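PDB 6S9V: sucrose 6(F)-phosphate phosphorylase from Thermoanaerobacterium thermosaccharolyticum DSM 571, which belongs to the alpha-amylase family of enzymes, with a catalytic domain built on a closed barrel of eight parallel beta strands. Local coordinates for residues S255-Q260 and D319-T324; F273-T278 and Y292-N297; T304-H309 and L376-I381. One frame throughout, in Å; residues are numbered along the deposited sequence. Where two conformers were deposited one is given.

Contact 1: residues S255-Q260 and D319-T324; sequences SQFEVQ and DGLIDT
Two beta-to-alpha loops of the barrel meet where Q256 and F257, at the start of helix 257-265, face D319 and L321 from the loop leading into helix 324-336. No direct hydrogen bond joins the two segments; the evidence for cohesion lies in one apolar touch and two bridging waters. CD2 of L321 approaches the F257 ring obliquely, 3.6 Å from F257 CD2 and nearly as close, 3.7 Å, to F257 CE2. The ring is swung between its own backbone N and carbonyl carbon (chi1 78°), which directs it at the loop, and the E258 carboxylate carbon lies over one of its faces, offset toward the rim. The ring also meets Y261 edge-to-face.

The polar part centres on D319 O. One water, at the ring edge of F257 and in its plane, accepts from F257 N at 2.8 Å and donates to D319 O at 2.7 Å, so it serves an amide in the first turn of the helix. A second water donates to the same D319 O at 2.9 Å and to E258 OE1 at 2.7 Å. One carbonyl oxygen therefore takes a bond from each of two waters.

Q256 is the N-cap residue, and its extended side chain runs past the carboxylate of D319. Its NE2 stays 3.8 Å from D319 OD2, with the amide and carboxylate planes 72° apart, a loose approach. The charge of D319 is instead met at OD1 by K315, in a salt bridge. Such water-mediated joining of the loops that follow the fifth and seventh barrel strands, at the ends where strands run into helices, fits the loop-rich rim of a (beta/alpha)8 barrel.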
loop_
_atom_site.group_PDB
_atom_site.type_symbol
_atom_site.label_atom_id
_atom_site.label_comp_id
_atom_site.label_asym_id
_atom_site.label_seq_id
_atom_site.Cartn_x
_atom_site.Cartn_y
_atom_site.Cartn_z
ATOM N N SER A 255 -2.226 4.081 -10.989
ATOM C CA SER A 255 -2.560 4.326 -12.384
ATOM C C SER A 255 -3.766 5.254 -12.447
ATOM O O SER A 255 -4.332 5.641 -11.424
ATOM C CB SER A 255 -2.841 3.013 -13.124
ATOM O OG SER A 255 -3.155 3.263 -14.483
ATOM N N GLN A 256 -4.162 5.598 -13.669
ATOM C CA GLN A 256 -5.397 6.342 -13.864
ATOM C C GLN A 256 -6.564 5.511 -13.347
ATOM O O GLN A 256 -6.499 4.281 -13.299
ATOM C CB GLN A 256 -5.597 6.682 -15.341
ATOM C CG GLN A 256 -4.491 7.518 -15.952
ATOM C CD GLN A 256 -4.746 7.840 -17.414
ATOM O OE1 GLN A 256 -5.568 7.196 -18.070
ATOM N NE2 GLN A 256 -4.039 8.838 -17.936
ATOM N N PHE A 257 -7.640 6.196 -12.944
ATOM C CA PHE A 257 -8.701 5.525 -12.203
ATOM C C PHE A 257 -9.388 4.452 -13.044
ATOM O O PHE A 257 -9.901 3.472 -12.493
ATOM C CB PHE A 257 -9.713 6.552 -11.679
ATOM C CG PHE A 257 -10.674 7.049 -12.713
ATOM C CD1 PHE A 257 -11.850 6.366 -12.972
ATOM C CD2 PHE A 257 -10.415 8.214 -13.415
ATOM C CE1 PHE A 257 -12.734 6.826 -13.926
ATOM C CE2 PHE A 257 -11.301 8.681 -14.366
ATOM C CZ PHE A 257 -12.460 7.987 -14.621
ATOM N N GLU A 258 -9.396 4.603 -14.372
ATOM C CA GLU A 258 -10.045 3.604 -15.222
ATOM C C GLU A 258 -9.396 2.230 -15.077
ATOM O O GLU A 258 -10.080 1.204 -15.180
ATOM C CB GLU A 258 -9.997 4.054 -16.690
ATOM C CG GLU A 258 -10.805 5.321 -17.002
ATOM C CD GLU A 258 -9.990 6.623 -16.915
ATOM O OE1 GLU A 258 -8.904 6.654 -16.279
ATOM O OE2 GLU A 258 -10.447 7.626 -17.508
ATOM N N VAL A 259 -8.081 2.185 -14.859
ATOM C CA VAL A 259 -7.392 0.909 -14.678
ATOM C C VAL A 259 -7.803 0.265 -13.362
ATOM O O VAL A 259 -8.161 -0.919 -13.311
ATOM C CB VAL A 259 -5.868 1.119 -14.748
ATOM C CG1 VAL A 259 -5.133 -0.117 -14.249
ATOM C CG2 VAL A 259 -5.457 1.490 -16.167
ATOM N N GLN A 260 -7.761 1.039 -12.281
ATOM C CA GLN A 260 -8.199 0.556 -10.974
ATOM C C GLN A 260 -9.652 0.096 -11.009
ATOM O O GLN A 260 -9.994 -0.974 -10.493
ATOM C CB GLN A 260 -8.019 1.669 -9.944
ATOM C CG GLN A 260 -6.571 1.941 -9.599
ATOM C CD GLN A 260 -6.123 1.112 -8.420
ATOM O OE1 GLN A 260 -5.769 -0.054 -8.568
ATOM N NE2 GLN A 260 -6.171 1.699 -7.230
ATOM N N ASP A 319 -5.227 11.525 -12.153
ATOM C CA ASP A 319 -5.328 12.046 -13.515
ATOM C C ASP A 319 -6.783 12.070 -13.968
ATOM O O ASP A 319 -7.506 11.077 -13.824
ATOM C CB ASP A 319 -4.518 11.193 -14.492
ATOM C CG ASP A 319 -3.020 11.437 -14.405
ATOM O OD1 ASP A 319 -2.575 12.286 -13.608
ATOM O OD2 ASP A 319 -2.285 10.755 -15.150
ATOM N N GLY A 320 -7.207 13.204 -14.526
ATOM C CA GLY A 320 -8.562 13.355 -14.998
ATOM C C GLY A 320 -9.586 13.631 -13.922
ATOM O O GLY A 320 -10.767 13.813 -14.248
ATOM N N LEU A 321 -9.177 13.644 -12.648
ATOM C CA LEU A 321 -10.069 13.919 -11.535
ATOM C C LEU A 321 -9.818 15.270 -10.883
ATOM O O LEU A 321 -10.715 15.788 -10.218
ATOM C CB LEU A 321 -9.931 12.835 -10.454
ATOM C CG LEU A 321 -10.094 11.400 -10.959
ATOM C CD1 LEU A 321 -9.925 10.433 -9.802
ATOM C CD2 LEU A 321 -11.417 11.217 -11.649
ATOM N N ILE A 322 -8.634 15.849 -11.070
ATOM C CA ILE A 322 -8.324 17.174 -10.555
ATOM C C ILE A 322 -7.464 17.866 -11.598
ATOM O O ILE A 322 -6.698 17.221 -12.320
ATOM C CB ILE A 322 -7.562 17.129 -9.213
ATOM C CG1 ILE A 322 -6.231 16.398 -9.396
ATOM C CG2 ILE A 322 -8.397 16.441 -8.167
ATOM C CD1 ILE A 322 -5.430 16.216 -8.131
ATOM N N ASP A 323 -7.598 19.182 -11.682
ATOM C CA ASP A 323 -6.754 19.941 -12.592
ATOM C C ASP A 323 -5.438 20.301 -11.897
ATOM O O ASP A 323 -5.266 20.132 -10.686
ATOM C CB ASP A 323 -7.484 21.180 -13.112
ATOM C CG ASP A 323 -7.792 22.197 -12.031
ATOM O OD1 ASP A 323 -7.345 22.027 -10.879
ATOM O OD2 ASP A 323 -8.491 23.181 -12.354
ATOM N N THR A 324 -4.479 20.761 -12.700
ATOM C CA THR A 324 -3.156 21.075 -12.168
ATOM C C THR A 324 -3.229 22.149 -11.089
ATOM O O THR A 324 -2.502 22.081 -10.088
ATOM C CB THR A 324 -2.231 21.508 -13.308
ATOM O OG1 THR A 324 -2.081 20.417 -14.229
ATOM C CG2 THR A 324 -0.867 21.911 -12.776
HETATM O O HOH W 1 -7.258 8.901 -12.231
HETATM O O HOH W 2 -8.300 9.287 -16.025
#

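Contact 2: residues F273-T278 and Y292-N297; sequences FILPFT and YHYLKN
I274 sits squarely on the ring of Y294, and this is the tight part of the contact. I274 CG2 stands 3.7 Å from the centroid of the Y294 ring, only 8° off its normal, which meets the definition of a CH-pi contact. The rest of the isoleucine spreads toward the phenol end: I274 CB lies 3.6 Å from Y294 CZ, and I274 CD1 is 3.8 Å from Y294 CE1. With CG anti to the backbone N (chi1 -178°), the tyrosine reaches from helix 289-295 to the turn at I274. L275 is more loosely placed, its CB 4.2 Å from Y294 CE2.

Hydrogen bonding fixes both partners. The phenol OH bonds to D272 OD1, which also accepts from the backbone N of I274 and of L275, so a single carboxylate oxygen ties the ring to the turn it packs on. Two donors of T278 converge on I274 O: OG1 of T278 at 2.8 Å from I274 O, coming from above the carbonyl plane, and T278 N to I274 O at 3.1 Å.

The solvent side is different in kind. H293, K296 and N297 are exposed and point no side chain into the interface; order there is local, with N297 ND2 bonded to H293 O at 2.9 Å, nearly straight (173°) and in the carbonyl plane.

The pair lies within the connection between the adjacent parallel strands 269-271 and 302-304. Helix 257-265 flanks it, F257 touching I274 and Y261 touching Y294, while L291 of helix 289-295 packs on L275. Beyond the pair, Y292 and L295 lean on I456 in strand 453-456 of the C-terminal antiparallel sheet.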
loop_
_atom_site.group_PDB
_atom_site.type_symbol
_atom_site.label_atom_id
_atom_site.label_comp_id
_atom_site.label_asym_id
_atom_site.label_seq_id
_atom_site.Cartn_x
_atom_site.Cartn_y
_atom_site.Cartn_z
ATOM N N PHE A 273 -6.459 4.590 -3.842
ATOM C CA PHE A 273 -5.391 5.581 -3.954
ATOM C C PHE A 273 -5.900 6.974 -4.306
ATOM O O PHE A 273 -5.087 7.891 -4.495
ATOM C CB PHE A 273 -4.360 5.121 -4.987
ATOM C CG PHE A 273 -3.447 4.003 -4.494
ATOM C CD1 PHE A 273 -2.901 4.023 -3.209
ATOM C CD2 PHE A 273 -3.148 2.934 -5.322
ATOM C CE1 PHE A 273 -2.061 3.007 -2.772
ATOM C CE2 PHE A 273 -2.311 1.911 -4.892
ATOM C CZ PHE A 273 -1.768 1.942 -3.620
ATOM N N ILE A 274 -7.212 7.160 -4.386
ATOM C CA ILE A 274 -7.810 8.465 -4.665
ATOM C C ILE A 274 -8.232 9.149 -3.368
ATOM O O ILE A 274 -8.149 10.383 -3.255
ATOM C CB ILE A 274 -8.997 8.309 -5.625
ATOM C CG1 ILE A 274 -8.502 7.897 -7.013
ATOM C CG2 ILE A 274 -9.799 9.597 -5.732
ATOM C CD1 ILE A 274 -9.577 7.309 -7.898
ATOM N N LEU A 275 -8.691 8.368 -2.391
ATOM C CA LEU A 275 -9.170 8.953 -1.141
ATOM C C LEU A 275 -8.113 9.750 -0.381
ATOM O O LEU A 275 -8.479 10.769 0.231
ATOM C CB LEU A 275 -9.724 7.847 -0.239
ATOM C CG LEU A 275 -10.516 8.288 0.989
ATOM C CD1 LEU A 275 -11.846 8.913 0.622
ATOM C CD2 LEU A 275 -10.710 7.102 1.931
ATOM N N PRO A 276 -6.841 9.341 -0.317
ATOM C CA PRO A 276 -5.885 10.118 0.509
ATOM C C PRO A 276 -5.800 11.584 0.103
ATOM O O PRO A 276 -5.920 12.474 0.957
ATOM C CB PRO A 276 -4.560 9.361 0.314
ATOM C CG PRO A 276 -4.990 7.944 -0.030
ATOM C CD PRO A 276 -6.233 8.116 -0.863
ATOM N N PHE A 277 -5.606 11.860 -1.188
ATOM C CA PHE A 277 -5.604 13.242 -1.662
ATOM C C PHE A 277 -6.982 13.877 -1.520
ATOM O O PHE A 277 -7.098 15.048 -1.141
ATOM C CB PHE A 277 -5.152 13.294 -3.127
ATOM C CG PHE A 277 -5.075 14.694 -3.693
ATOM C CD1 PHE A 277 -6.221 15.359 -4.122
ATOM C CD2 PHE A 277 -3.857 15.336 -3.807
ATOM C CE1 PHE A 277 -6.143 16.657 -4.634
ATOM C CE2 PHE A 277 -3.768 16.624 -4.316
ATOM C CZ PHE A 277 -4.901 17.284 -4.735
ATOM N N THR A 278 -8.041 13.124 -1.839
ATOM C CA THR A 278 -9.389 13.680 -1.787
ATOM C C THR A 278 -9.729 14.181 -0.389
ATOM O O THR A 278 -10.333 15.250 -0.233
ATOM C CB THR A 278 -10.397 12.622 -2.254
ATOM O OG1 THR A 278 -10.131 12.296 -3.623
ATOM C CG2 THR A 278 -11.828 13.129 -2.126
ATOM N N TYR A 292 -17.793 13.948 -2.162
ATOM C CA TYR A 292 -19.120 13.438 -2.477
ATOM C C TYR A 292 -19.165 12.869 -3.886
ATOM O O TYR A 292 -19.778 11.820 -4.117
ATOM C CB TYR A 292 -20.158 14.537 -2.279
ATOM C CG TYR A 292 -20.799 14.466 -0.905
ATOM C CD1 TYR A 292 -20.017 14.328 0.237
ATOM C CD2 TYR A 292 -22.177 14.518 -0.755
ATOM C CE1 TYR A 292 -20.587 14.255 1.497
ATOM C CE2 TYR A 292 -22.762 14.452 0.499
ATOM C CZ TYR A 292 -21.960 14.313 1.621
ATOM O OH TYR A 292 -22.533 14.237 2.867
ATOM N N HIS A 293 -18.523 13.539 -4.846
ATOM C CA HIS A 293 -18.484 12.996 -6.198
ATOM C C HIS A 293 -17.787 11.643 -6.226
ATOM O O HIS A 293 -18.212 10.732 -6.946
ATOM C CB HIS A 293 -17.774 13.958 -7.150
ATOM C CG HIS A 293 -17.800 13.510 -8.577
ATOM N ND1 HIS A 293 -18.963 13.446 -9.315
ATOM C CD2 HIS A 293 -16.811 13.082 -9.397
ATOM C CE1 HIS A 293 -18.687 13.013 -10.532
ATOM N NE2 HIS A 293 -17.389 12.783 -10.607
ATOM N N TYR A 294 -16.720 11.489 -5.436
ATOM C CA TYR A 294 -15.975 10.233 -5.415
ATOM C C TYR A 294 -16.772 9.124 -4.730
ATOM O O TYR A 294 -16.829 7.988 -5.223
ATOM C CB TYR A 294 -14.619 10.443 -4.728
ATOM C CG TYR A 294 -13.762 9.198 -4.700
ATOM C CD1 TYR A 294 -13.598 8.433 -5.848
ATOM C CD2 TYR A 294 -13.112 8.792 -3.540
ATOM C CE1 TYR A 294 -12.825 7.297 -5.843
ATOM C CE2 TYR A 294 -12.323 7.648 -3.525
ATOM C CZ TYR A 294 -12.190 6.906 -4.686
ATOM O OH TYR A 294 -11.429 5.764 -4.708
ATOM N N LEU A 295 -17.384 9.430 -3.581
ATOM C CA LEU A 295 -18.134 8.420 -2.846
ATOM C C LEU A 295 -19.277 7.849 -3.674
ATOM O O LEU A 295 -19.612 6.668 -3.529
ATOM C CB LEU A 295 -18.674 9.006 -1.545
ATOM C CG LEU A 295 -17.634 9.331 -0.479
ATOM C CD1 LEU A 295 -18.317 9.948 0.742
ATOM C CD2 LEU A 295 -16.861 8.095 -0.077
ATOM N N LYS A 296 -19.870 8.666 -4.547
ATOM C CA LYS A 296 -20.984 8.250 -5.389
ATOM C C LYS A 296 -20.538 7.489 -6.631
ATOM O O LYS A 296 -21.381 6.893 -7.305
ATOM C CB LYS A 296 -21.794 9.481 -5.823
ATOM C CG LYS A 296 -22.493 10.219 -4.682
ATOM C CD LYS A 296 -23.184 11.505 -5.162
ATOM C CE LYS A 296 -23.854 12.252 -4.006
ATOM N NZ LYS A 296 -24.542 13.506 -4.451
ATOM N N ASN A 297 -19.238 7.477 -6.936
ATOM C CA ASN A 297 -18.729 6.917 -8.180
ATOM C C ASN A 297 -17.408 6.192 -7.921
ATOM O O ASN A 297 -16.349 6.564 -8.420
ATOM C CB ASN A 297 -18.520 8.007 -9.231
ATOM C CG ASN A 297 -19.799 8.719 -9.604
ATOM O OD1 ASN A 297 -20.567 8.236 -10.432
ATOM N ND2 ASN A 297 -20.038 9.874 -8.991
#

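Contact 3: residues T304-H309 and L376-I381; sequences TMLDCH and LAARAI. With SO4 (sulfate ion), chain E.
A buried salt bridge reaches its aspartate off-plane: R379 NH2 meets D307 OD1 at 2.7 Å (N-H...O 153°) from a point 35° above the carboxylate plane, the two flat groups being 52° apart. The arginine leaves helix 372-384 and bends at its second torsion, which brings its guanidinium over to the loop. There L306 CD1 lies over one face of it, offset toward the rim, and also touches R379 CD at 3.6 Å and A378 CB at 3.7 Å. At the guanidinium edge a water accepts from R379 NH1 at 2.9 Å and from L306 N at 3.0 Å. Further bonds, from NH1 to Q382 OE1 and from NH2 to Y375 OH, pin the group's rotation and share its buried hydrogens among several acceptors.

Two residues beyond D307, the same loop holds a sulfate ion, probably from the crystallisation liquor. H309 ND1 donates to sulfate O4 at 2.6 Å, at the ring edge and near its plane, and H309 N donates to that oxygen at 3.2 Å; H53 ND1 bonds the ion as well. The loop follows strand 302-304, a siting at the C-terminal strand ends consistent with the active-site pocket of (beta/alpha)8 enzymes.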
loop_
_atom_site.group_PDB
_atom_site.type_symbol
_atom_site.label_atom_id
_atom_site.label_comp_id
_atom_site.label_asym_id
_atom_site.label_seq_id
_atom_site.Cartn_x
_atom_site.Cartn_y
_atom_site.Cartn_z
ATOM N N THR A 304 -8.967 1.038 2.150
ATOM C CA THR A 304 -8.802 2.478 2.276
ATOM C C THR A 304 -7.637 2.819 3.196
ATOM O O THR A 304 -7.219 2.029 4.049
ATOM C CB THR A 304 -10.065 3.154 2.811
ATOM O OG1 THR A 304 -10.304 2.743 4.163
ATOM C CG2 THR A 304 -11.266 2.820 1.946
ATOM N N MET A 305 -7.114 4.023 3.004
ATOM C CA MET A 305 -5.998 4.502 3.794
ATOM C C MET A 305 -6.004 6.013 3.703
ATOM O O MET A 305 -6.609 6.597 2.803
ATOM C CB MET A 305 -4.673 3.939 3.287
ATOM C CG MET A 305 -4.254 4.553 1.951
ATOM S SD MET A 305 -2.990 3.602 1.106
ATOM C CE MET A 305 -4.033 2.576 0.080
ATOM N N LEU A 306 -5.338 6.643 4.666
ATOM C CA LEU A 306 -4.879 8.012 4.495
ATOM C C LEU A 306 -3.382 7.994 4.204
ATOM O O LEU A 306 -2.961 8.344 3.100
ATOM C CB LEU A 306 -5.206 8.851 5.734
ATOM C CG LEU A 306 -6.688 8.953 6.116
ATOM C CD1 LEU A 306 -6.873 9.781 7.376
ATOM C CD2 LEU A 306 -7.514 9.540 4.992
ATOM N N ASP A 307 -2.589 7.517 5.163
ATOM C CA ASP A 307 -1.167 7.290 4.985
ATOM C C ASP A 307 -0.873 5.801 4.780
ATOM O O ASP A 307 -1.667 4.923 5.128
ATOM C CB ASP A 307 -0.367 7.826 6.181
ATOM C CG ASP A 307 -0.920 7.385 7.533
ATOM O OD1 ASP A 307 -2.000 6.755 7.588
ATOM O OD2 ASP A 307 -0.253 7.665 8.558
ATOM N N CYS A 308 0.274 5.538 4.163
ATOM C CA CYS A 308 0.848 4.201 4.044
ATOM C C CYS A 308 2.366 4.371 4.047
ATOM O O CYS A 308 2.881 5.438 4.391
ATOM C CB CYS A 308 0.316 3.491 2.792
ATOM S SG CYS A 308 0.850 4.202 1.222
ATOM N N HIS A 309 3.096 3.329 3.651
ATOM C CA HIS A 309 4.557 3.413 3.703
ATOM C C HIS A 309 5.144 4.225 2.556
ATOM O O HIS A 309 6.298 4.666 2.650
ATOM C CB HIS A 309 5.174 2.017 3.696
ATOM C CG HIS A 309 5.076 1.320 2.377
ATOM N ND1 HIS A 309 3.895 0.801 1.895
ATOM C CD2 HIS A 309 6.015 1.040 1.444
ATOM C CE1 HIS A 309 4.108 0.239 0.721
ATOM N NE2 HIS A 309 5.388 0.372 0.424
ATOM N N LEU A 376 -8.680 13.914 13.141
ATOM C CA LEU A 376 -9.746 13.002 13.547
ATOM C C LEU A 376 -10.891 13.026 12.539
ATOM O O LEU A 376 -11.493 11.988 12.249
ATOM C CB LEU A 376 -10.249 13.357 14.943
ATOM C CG LEU A 376 -9.608 12.608 16.112
ATOM C CD1 LEU A 376 -9.818 11.101 16.008
ATOM C CD2 LEU A 376 -8.132 12.916 16.174
ATOM N N ALA A 377 -11.194 14.202 11.978
ATOM C CA ALA A 377 -12.209 14.283 10.933
ATOM C C ALA A 377 -11.812 13.453 9.719
ATOM O O ALA A 377 -12.648 12.738 9.144
ATOM C CB ALA A 377 -12.449 15.740 10.541
ATOM N N ALA A 378 -10.532 13.515 9.334
ATOM C CA ALA A 378 -10.016 12.726 8.222
ATOM C C ALA A 378 -10.213 11.231 8.446
ATOM O O ALA A 378 -10.641 10.502 7.538
ATOM C CB ALA A 378 -8.533 13.039 8.020
ATOM N N ARG A 379 -9.866 10.747 9.640
ATOM C CA ARG A 379 -10.024 9.326 9.938
ATOM C C ARG A 379 -11.497 8.938 10.004
ATOM O O ARG A 379 -11.869 7.832 9.600
ATOM C CB ARG A 379 -9.320 8.984 11.257
ATOM C CG ARG A 379 -7.791 9.046 11.173
ATOM C CD ARG A 379 -7.215 7.858 10.409
ATOM N NE ARG A 379 -5.756 7.919 10.398
ATOM C CZ ARG A 379 -4.968 7.245 9.570
ATOM N NH1 ARG A 379 -5.481 6.424 8.659
ATOM N NH2 ARG A 379 -3.653 7.404 9.651
ATOM N N ALA A 380 -12.353 9.822 10.531
ATOM C CA ALA A 380 -13.784 9.532 10.535
ATOM C C ALA A 380 -14.306 9.366 9.111
ATOM O O ALA A 380 -15.036 8.411 8.806
ATOM C CB ALA A 380 -14.551 10.640 11.261
ATOM N N ILE A 381 -13.937 10.289 8.221
ATOM C CA ILE A 381 -14.302 10.162 6.814
ATOM C C ILE A 381 -13.813 8.827 6.269
ATOM O O ILE A 381 -14.557 8.091 5.611
ATOM C CB ILE A 381 -13.738 11.333 5.994
ATOM C CG1 ILE A 381 -14.385 12.656 6.403
ATOM C CG2 ILE A 381 -13.941 11.057 4.501
ATOM C CD1 ILE A 381 -13.612 13.876 5.899
HETATM S S SO4 E . 0.783 -0.260 2.255
HETATM O O1 SO4 E . 0.004 0.549 1.320
HETATM O O2 SO4 E . 1.629 -1.173 1.495
HETATM O O3 SO4 E . -0.123 -1.022 3.111
HETATM O O4 SO4 E . 1.610 0.587 3.096
HETATM O O HOH W 3 -4.027 4.893 6.740
#

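Contact 2 is the middle member of a continuous chain of packing. Its centre is about 11 Å from that of contact 1 and about 12 Å from that of contact 3, whereas contacts 1 and 3 are about 20 Å apart centre to centre and do not touch. Toward contact 1, I274 CD1 meets L321 CD1 at 3.7 Å. Toward contact 3, F273 CE1 lies 3.5 Å from M305 CE and P276 CB 3.4 Å from L306 O. Of the three, contact 3 is the one that reaches the sulfate, through H309, at the strand ends where barrel enzymes of this kind have their active-site pocket. In sequence, contact 2 falls between the segments of contact 1, while contacts 1 and 3 interleave.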